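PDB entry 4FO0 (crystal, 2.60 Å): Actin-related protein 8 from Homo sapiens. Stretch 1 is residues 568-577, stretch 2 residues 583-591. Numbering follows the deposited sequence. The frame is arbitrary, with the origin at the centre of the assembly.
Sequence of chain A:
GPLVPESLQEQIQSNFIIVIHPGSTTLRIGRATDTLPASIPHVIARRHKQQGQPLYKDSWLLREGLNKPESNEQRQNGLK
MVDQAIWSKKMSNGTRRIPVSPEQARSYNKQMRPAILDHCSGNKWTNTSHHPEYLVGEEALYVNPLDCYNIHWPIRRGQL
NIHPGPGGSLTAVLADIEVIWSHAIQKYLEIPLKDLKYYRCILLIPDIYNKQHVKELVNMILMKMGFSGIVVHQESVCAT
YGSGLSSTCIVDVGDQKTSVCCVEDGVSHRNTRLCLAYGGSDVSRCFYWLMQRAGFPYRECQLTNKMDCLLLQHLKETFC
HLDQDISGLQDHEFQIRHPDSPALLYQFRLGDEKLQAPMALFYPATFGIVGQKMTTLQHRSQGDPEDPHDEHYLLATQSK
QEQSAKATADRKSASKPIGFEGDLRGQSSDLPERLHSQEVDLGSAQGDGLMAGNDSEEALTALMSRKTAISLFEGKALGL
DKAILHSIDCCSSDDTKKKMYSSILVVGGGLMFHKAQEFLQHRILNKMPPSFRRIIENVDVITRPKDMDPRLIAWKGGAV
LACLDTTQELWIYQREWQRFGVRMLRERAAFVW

Stretch 1, residues 568-577: QELWIYQREW
Stretch 2, residues 583-591: RMLRERAAF

A recurring principle of protein packing is that one long arginine can tie a helix to a neighbouring segment by pairing its charge with an acid and its N-H groups with backbone carbonyls, while apolar neighbours seal the rest of the seam. Residues 568-577 and 583-591 of human actin-related protein 8 illustrate it, burying 533 Å² in all. The first stretch starts in irregular conformation, passes through a short strand at 572-573 (phi/psi -110/127 and -103/159) and enters a helix at Gln 574, with Tyr 573 as N-cap; the backbone bond from Trp 577 N to Tyr 573 O, 3.0 Å, closes its first turn. The second begins as a helix (Met 584 at -67/-44), with Arg 588 N bonded to Met 584 O at 2.6 Å; Arg 588 has -117/11, Ala 589 -79/135 and Ala 590 -54/-37. The two stretches run in opposite senses: the CA atoms of Leu 570 and Arg 588 lie 6.0 Å apart, those of Trp 577 and Met 584 6.8 Å.

Arg 588 has the most surface covered, 119 Å². Its CA-to-CB bond points toward the first stretch, and chi1 to chi4 of -160° (t), -179° (t), -64° (m) and 175° extend the chain before turning it at chi3. The methylenes pass along the backbone: Arg 588 CG lies 3.4 Å from Glu 569 O and Arg 588 CD 3.5 Å from Leu 570 O. At the tip, Arg 588 NH1 donates to Trp 571 O at 2.6 Å, the carbonyl sitting at the guanidinium edge, where N-H bonds point. Arg 588 NH1 also forms a salt bridge and hydrogen bond with Glu 576 OE2 at 2.8 Å; weak bonds run from Arg 588 NH1 and NH2 to Glu 576 OE1, each 3.4 Å. Glutamate suits this place because its carboxylate supplies charge and also folds back on its own stretch: with chi1 -45° (m) and chi2 168° (t), Glu 576 OE2 accepts from Tyr 573 N at 2.9 Å and a nearly straight 173°. One oxygen thus serves both the helix start and the arginine.

Met 584, buried and with 81 Å² covered, also points its CA-to-CB bond toward the first stretch. Chi1 -54° and chi2 -70°, both m, with chi3 at 11°, bring Met 584 SD within 3.5 Å of Glu 576 CB, so the thioether packs on the aliphatic base of the acid. Met 584 CB meets Ile 572 CD1 at 3.7 Å, and Met 584 CG lies 4.3 Å from Trp 577 CE3; an unbranched side chain suits the site, meeting three neighbours through successive atoms.

Ile 572, with 66 Å² covered, completes this apolar patch. Its CA-to-CB bond points sideways, but chi1 -63° (m) and chi2 175° (t) carry the end nearer, placing Ile 572 CD1 also 3.7 Å from Leu 585 CD2, so its extended arm lets one methyl touch two helix residues. Leu 585 (m, t) is branched and offers its other methyl, Leu 585 CD1, to the edge of the Trp 577 ring, 3.7 Å from Trp 577 CZ3; the indole has chi1 -175° (t) and chi2 -104°. Beyond the arginine, Leu 570 CD1 rests 4.0 Å from Ala 590 CB, and a water oxygen donates to Leu 570 O and Arg 588 O, 2.9 Å from each, linking the two backbones where their CA atoms approach closely.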

# COMPACT_ATOMS: atom_id res chain seq x y z
N GLN A 568 26.30 -1.33 12.28
CA GLN A 568 27.16 -2.46 12.60
C GLN A 568 26.71 -3.16 13.88
O GLN A 568 26.82 -4.38 14.01
CB GLN A 568 28.60 -1.99 12.73
CG GLN A 568 29.08 -1.23 11.51
CD GLN A 568 30.52 -0.75 11.64
OE1 GLN A 568 31.33 -1.36 12.34
NE2 GLN A 568 30.83 0.35 10.97
N GLU A 569 26.17 -2.38 14.81
CA GLU A 569 25.77 -2.92 16.11
C GLU A 569 24.34 -3.46 16.15
O GLU A 569 23.89 -3.93 17.19
CB GLU A 569 25.94 -1.85 17.18
CG GLU A 569 27.36 -1.31 17.31
CD GLU A 569 27.45 0.17 16.96
OE1 GLU A 569 27.64 0.50 15.76
OE2 GLU A 569 27.33 1.01 17.88
N LEU A 570 23.62 -3.39 15.03
CA LEU A 570 22.23 -3.81 15.03
C LEU A 570 22.04 -5.28 14.64
O LEU A 570 21.10 -5.91 15.08
CB LEU A 570 21.38 -2.92 14.11
CG LEU A 570 21.33 -1.43 14.47
CD1 LEU A 570 20.47 -0.65 13.48
CD2 LEU A 570 20.83 -1.23 15.89
N TRP A 571 22.96 -5.81 13.84
CA TRP A 571 22.82 -7.17 13.31
C TRP A 571 22.57 -8.22 14.38
O TRP A 571 23.25 -8.27 15.40
CB TRP A 571 24.03 -7.57 12.47
CG TRP A 571 24.24 -6.68 11.30
CD1 TRP A 571 25.17 -5.70 11.18
CD2 TRP A 571 23.46 -6.64 10.10
NE1 TRP A 571 25.04 -5.07 9.96
CE2 TRP A 571 23.99 -5.63 9.28
CE3 TRP A 571 22.36 -7.37 9.64
CZ2 TRP A 571 23.47 -5.32 8.03
CZ3 TRP A 571 21.85 -7.07 8.39
CH2 TRP A 571 22.40 -6.05 7.60
N ILE A 572 21.56 -9.05 14.14
CA ILE A 572 21.34 -10.21 14.97
C ILE A 572 21.68 -11.41 14.13
O ILE A 572 21.17 -11.57 13.03
CB ILE A 572 19.88 -10.31 15.41
CG1 ILE A 572 19.50 -9.11 16.28
CG2 ILE A 572 19.65 -11.61 16.16
CD1 ILE A 572 18.04 -9.08 16.68
N TYR A 573 22.55 -12.27 14.66
CA TYR A 573 23.07 -13.39 13.89
C TYR A 573 22.41 -14.70 14.28
O TYR A 573 21.85 -14.83 15.37
CB TYR A 573 24.60 -13.48 14.02
CG TYR A 573 25.29 -12.30 13.37
CD1 TYR A 573 25.55 -12.29 12.00
CD2 TYR A 573 25.64 -11.17 14.12
CE1 TYR A 573 26.16 -11.19 11.39
CE2 TYR A 573 26.25 -10.06 13.52
CZ TYR A 573 26.51 -10.09 12.15
OH TYR A 573 27.12 -9.01 11.53
N GLN A 574 22.48 -15.66 13.36
CA GLN A 574 21.83 -16.95 13.53
C GLN A 574 22.00 -17.58 14.91
O GLN A 574 21.02 -17.99 15.53
CB GLN A 574 22.33 -17.93 12.50
CG GLN A 574 21.75 -17.76 11.13
CD GLN A 574 21.78 -19.07 10.36
OE1 GLN A 574 21.57 -20.14 10.93
NE2 GLN A 574 22.07 -18.99 9.06
N ARG A 575 23.24 -17.68 15.37
CA ARG A 575 23.48 -18.42 16.60
C ARG A 575 22.98 -17.69 17.84
O ARG A 575 22.44 -18.32 18.75
CB ARG A 575 24.94 -18.84 16.75
CG ARG A 575 25.08 -20.16 17.51
CD ARG A 575 26.47 -20.76 17.37
NE ARG A 575 27.50 -19.89 17.96
CZ ARG A 575 28.38 -20.29 18.86
NH1 ARG A 575 28.38 -21.55 19.29
NH2 ARG A 575 29.28 -19.44 19.33
N GLU A 576 23.12 -16.38 17.86
CA GLU A 576 22.52 -15.59 18.94
C GLU A 576 21.01 -15.81 18.97
O GLU A 576 20.39 -15.83 20.03
CB GLU A 576 22.84 -14.11 18.78
CG GLU A 576 24.30 -13.83 18.43
CD GLU A 576 24.55 -12.38 18.00
OE1 GLU A 576 25.62 -11.84 18.32
OE2 GLU A 576 23.66 -11.79 17.34
N TRP A 577 20.42 -15.98 17.80
CA TRP A 577 18.99 -16.20 17.72
C TRP A 577 18.63 -17.57 18.20
O TRP A 577 17.77 -17.73 19.09
CB TRP A 577 18.49 -16.01 16.30
CG TRP A 577 16.99 -16.13 16.23
CD1 TRP A 577 16.25 -17.20 15.76
CD2 TRP A 577 16.01 -15.15 16.68
NE1 TRP A 577 14.92 -16.95 15.87
CE2 TRP A 577 14.70 -15.74 16.41
CE3 TRP A 577 16.07 -13.89 17.24
CZ2 TRP A 577 13.53 -15.08 16.71
CZ3 TRP A 577 14.88 -13.23 17.53
CH2 TRP A 577 13.64 -13.82 17.27
N ARG A 583 15.03 -12.52 22.93
CA ARG A 583 15.85 -11.71 23.80
C ARG A 583 16.71 -10.74 22.97
O ARG A 583 17.02 -9.64 23.42
CB ARG A 583 16.74 -12.61 24.65
CG ARG A 583 17.36 -11.94 25.86
CD ARG A 583 18.69 -12.61 26.17
NE ARG A 583 19.12 -12.39 27.55
CZ ARG A 583 20.36 -12.60 27.97
NH1 ARG A 583 21.28 -13.03 27.13
NH2 ARG A 583 20.67 -12.38 29.25
N MET A 584 17.06 -11.15 21.76
CA MET A 584 17.94 -10.35 20.92
C MET A 584 17.26 -9.06 20.50
O MET A 584 17.86 -7.99 20.53
CB MET A 584 18.36 -11.14 19.69
CG MET A 584 18.97 -12.49 20.02
SD MET A 584 20.59 -12.32 20.79
CE MET A 584 20.65 -10.56 21.14
N LEU A 585 16.00 -9.18 20.11
CA LEU A 585 15.21 -8.02 19.71
C LEU A 585 15.05 -7.05 20.87
O LEU A 585 15.22 -5.84 20.69
CB LEU A 585 13.85 -8.48 19.18
CG LEU A 585 14.02 -9.33 17.92
CD1 LEU A 585 12.80 -10.18 17.63
CD2 LEU A 585 14.36 -8.46 16.71
N ARG A 586 14.73 -7.57 22.05
CA ARG A 586 14.63 -6.70 23.22
C ARG A 586 15.94 -5.97 23.48
O ARG A 586 15.95 -4.77 23.76
CB ARG A 586 14.17 -7.48 24.46
CG ARG A 586 12.66 -7.62 24.52
CD ARG A 586 12.19 -8.16 25.85
NE ARG A 586 12.67 -9.52 26.08
CZ ARG A 586 12.05 -10.62 25.67
NH1 ARG A 586 12.57 -11.81 25.94
NH2 ARG A 586 10.91 -10.53 24.98
N GLU A 587 17.05 -6.69 23.38
CA GLU A 587 18.35 -6.08 23.62
C GLU A 587 18.75 -5.13 22.50
O GLU A 587 19.14 -4.00 22.75
CB GLU A 587 19.44 -7.15 23.77
CG GLU A 587 19.37 -7.97 25.05
CD GLU A 587 20.38 -9.11 25.06
OE1 GLU A 587 21.35 -9.05 24.28
OE2 GLU A 587 20.19 -10.08 25.83
N ARG A 588 18.62 -5.60 21.27
CA ARG A 588 19.40 -5.02 20.18
C ARG A 588 18.61 -4.34 19.07
O ARG A 588 19.17 -4.00 18.02
CB ARG A 588 20.29 -6.11 19.59
CG ARG A 588 21.45 -5.58 18.80
CD ARG A 588 22.25 -6.71 18.24
NE ARG A 588 22.85 -7.52 19.30
CZ ARG A 588 23.54 -8.63 19.05
NH1 ARG A 588 23.69 -9.05 17.80
NH2 ARG A 588 24.05 -9.33 20.05
N ALA A 589 17.32 -4.13 19.27
CA ALA A 589 16.53 -3.46 18.26
C ALA A 589 16.74 -1.94 18.28
O ALA A 589 16.73 -1.32 19.34
CB ALA A 589 15.05 -3.81 18.40
N ALA A 590 16.92 -1.37 17.09
CA ALA A 590 17.09 0.07 16.91
C ALA A 590 15.97 0.87 17.55
O ALA A 590 16.18 1.96 18.08
CB ALA A 590 17.18 0.41 15.43
N PHE A 591 14.76 0.32 17.47
CA PHE A 591 13.62 0.94 18.11
C PHE A 591 13.39 0.26 19.45
O PHE A 591 13.99 -0.78 19.75
CB PHE A 591 12.39 0.79 17.22
CG PHE A 591 12.15 -0.61 16.78
CD1 PHE A 591 12.81 -1.12 15.67
CD2 PHE A 591 11.31 -1.44 17.49
CE1 PHE A 591 12.60 -2.42 15.26
CE2 PHE A 591 11.09 -2.74 17.09
CZ PHE A 591 11.74 -3.23 15.98
O HOH W 1 18.36 -4.90 15.41